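Local coordinates for Slr1438 protein (Synechocystis sp., PDB 3K25) that is of unknown function but, as a member of the aldose 1-epimerase family, may bind carbohydrate and act as a sugar isomerase, at residues 132-137 with 159-164. Residues are numbered along the deposited sequence; the frame is centred on the assembly and turned at random.
Sequences LVFSYQ and FSLGFH
Phe134 is the one residue of 132-137 that reaches 159-164, and it does so with one side of its ring: CZ meets Leu161, while CE2 and the adjoining CD2 meet Phe163. CZ abuts the branched end of Leu161, 3.9 Å from its CD2 and 4.1 Å from its CD1, while CE2 lies 3.7 Å from CZ of Phe163. The Phe134 ring is directed across the gap with CG anti to the carbonyl carbon (chi1 -73°), and both partners come to meet it from the opposite direction. The two phenylalanine rings lean obliquely, their planes at 42° and their centroids 5.8 Å apart. Leu161 has CG anti to the backbone N (chi1 176°), which extends its branch point towards the Phe134 ring. Long, wholly apolar side chains suit these places because the backbones stand well apart: the CA atoms of Phe134 and Phe163 are 11.8 Å from each other. The spacing is consistent with two antiparallel sheets packed face to face, as in the beta-supersandwich of galactose mutarotase-like proteins; here strand 130-139 contributes to one sheet and strand 157-168 to the other. Trp99 meets the Phe134 ring edge-to-face, and Tyr237 touches both Leu161 and Phe163. With alanine at this position, the Leu161 methyls and the Phe163 ring would probably lose their partner, and a gap would be likely to open between the sheets. The next residue, Ser135, turns away from this interface, and its small hydroxyl suits a polar side, where OG takes a hydrogen bond from Gln137 NE2 (3.2 Å) and also pairs with Asp113. Tyr136 combines an aromatic body that packs on Leu114 with a hydroxyl that makes a weak hydrogen bond to the carbonyl oxygen of Gly33. Gln137 ends the segment on the side of Ser135; the long chain lets its amide NE2 bond back to Ser135 and make a weak hydrogen bond to Glu146 on strand 142-151.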
# COMPACT_ATOMS: atom_id res chain seq x y z
N LEU A 132 14.52 2.97 4.59
CA LEU A 132 13.78 2.01 3.79
C LEU A 132 14.25 2.00 2.36
O LEU A 132 14.44 3.05 1.75
CB LEU A 132 12.29 2.37 3.80
CG LEU A 132 11.35 1.99 4.94
CD1 LEU A 132 12.02 2.14 6.29
CD2 LEU A 132 10.12 2.89 4.84
N VAL A 133 14.46 0.80 1.81
CA VAL A 133 14.83 0.66 0.41
C VAL A 133 13.84 -0.36 -0.13
O VAL A 133 13.81 -1.52 0.30
CB VAL A 133 16.28 0.13 0.20
CG1 VAL A 133 17.31 1.17 0.64
CG2 VAL A 133 16.47 -1.16 0.94
N PHE A 134 12.99 0.08 -1.05
CA PHE A 134 11.99 -0.80 -1.64
C PHE A 134 12.40 -1.07 -3.07
O PHE A 134 12.93 -0.18 -3.76
CB PHE A 134 10.59 -0.15 -1.64
CG PHE A 134 9.94 -0.09 -0.27
CD1 PHE A 134 10.67 -0.29 0.90
CD2 PHE A 134 8.58 0.23 -0.16
CE1 PHE A 134 10.07 -0.17 2.16
CE2 PHE A 134 7.96 0.35 1.09
CZ PHE A 134 8.70 0.15 2.25
N SER A 135 12.17 -2.29 -3.50
CA SER A 135 12.50 -2.69 -4.85
C SER A 135 11.20 -3.06 -5.55
O SER A 135 10.45 -3.92 -5.08
CB SER A 135 13.45 -3.90 -4.82
OG SER A 135 13.80 -4.33 -6.13
N TYR A 136 10.92 -2.39 -6.65
CA TYR A 136 9.71 -2.67 -7.41
C TYR A 136 10.17 -3.42 -8.66
O TYR A 136 10.95 -2.90 -9.45
CB TYR A 136 8.99 -1.39 -7.79
CG TYR A 136 8.72 -0.46 -6.64
CD1 TYR A 136 9.76 0.20 -5.99
CD2 TYR A 136 7.41 -0.19 -6.23
CE1 TYR A 136 9.51 1.11 -4.98
CE2 TYR A 136 7.15 0.72 -5.21
CZ TYR A 136 8.21 1.37 -4.59
OH TYR A 136 7.98 2.33 -3.63
N GLN A 137 9.68 -4.64 -8.81
CA GLN A 137 10.03 -5.50 -9.93
C GLN A 137 8.79 -5.86 -10.72
O GLN A 137 7.82 -6.37 -10.17
CB GLN A 137 10.72 -6.76 -9.41
CG GLN A 137 11.82 -6.40 -8.44
CD GLN A 137 12.34 -7.58 -7.66
OE1 GLN A 137 11.75 -8.65 -7.67
NE2 GLN A 137 13.44 -7.37 -6.96
N PHE A 159 7.44 -0.56 14.65
CA PHE A 159 6.86 -0.02 13.43
C PHE A 159 5.79 -0.90 12.81
O PHE A 159 5.59 -2.05 13.19
CB PHE A 159 7.95 0.21 12.37
CG PHE A 159 8.31 -1.03 11.61
CD1 PHE A 159 9.21 -1.96 12.15
CD2 PHE A 159 7.69 -1.32 10.38
CE1 PHE A 159 9.49 -3.16 11.48
CE2 PHE A 159 7.96 -2.52 9.71
CZ PHE A 159 8.86 -3.45 10.25
N SER A 160 5.09 -0.32 11.85
CA SER A 160 4.06 -0.99 11.09
C SER A 160 4.30 -0.58 9.65
O SER A 160 4.69 0.55 9.37
CB SER A 160 2.66 -0.56 11.54
OG SER A 160 2.10 -1.53 12.41
N LEU A 161 4.08 -1.52 8.74
CA LEU A 161 4.25 -1.26 7.32
C LEU A 161 3.06 -1.84 6.56
O LEU A 161 2.63 -2.96 6.83
CB LEU A 161 5.56 -1.89 6.81
CG LEU A 161 5.78 -1.75 5.30
CD1 LEU A 161 5.61 -0.28 4.88
CD2 LEU A 161 7.15 -2.27 4.91
N GLY A 162 2.53 -1.07 5.62
CA GLY A 162 1.40 -1.56 4.85
C GLY A 162 1.34 -1.05 3.42
O GLY A 162 1.90 0.01 3.09
N PHE A 163 0.67 -1.81 2.57
CA PHE A 163 0.51 -1.42 1.17
C PHE A 163 -0.98 -1.31 0.98
O PHE A 163 -1.75 -2.18 1.42
CB PHE A 163 1.15 -2.47 0.25
CG PHE A 163 2.66 -2.46 0.30
CD1 PHE A 163 3.40 -1.66 -0.57
CD2 PHE A 163 3.35 -3.20 1.25
CE1 PHE A 163 4.80 -1.60 -0.50
CE2 PHE A 163 4.75 -3.16 1.34
CZ PHE A 163 5.47 -2.35 0.47
N HIS A 164 -1.39 -0.22 0.34
CA HIS A 164 -2.79 0.10 0.15
C HIS A 164 -3.21 0.08 -1.33
O HIS A 164 -3.77 1.06 -1.84
CB HIS A 164 -2.99 1.49 0.77
CG HIS A 164 -4.41 1.93 0.88
ND1 HIS A 164 -4.89 2.61 1.98
CD2 HIS A 164 -5.44 1.87 0.00
CE1 HIS A 164 -6.15 2.95 1.78
NE2 HIS A 164 -6.51 2.52 0.58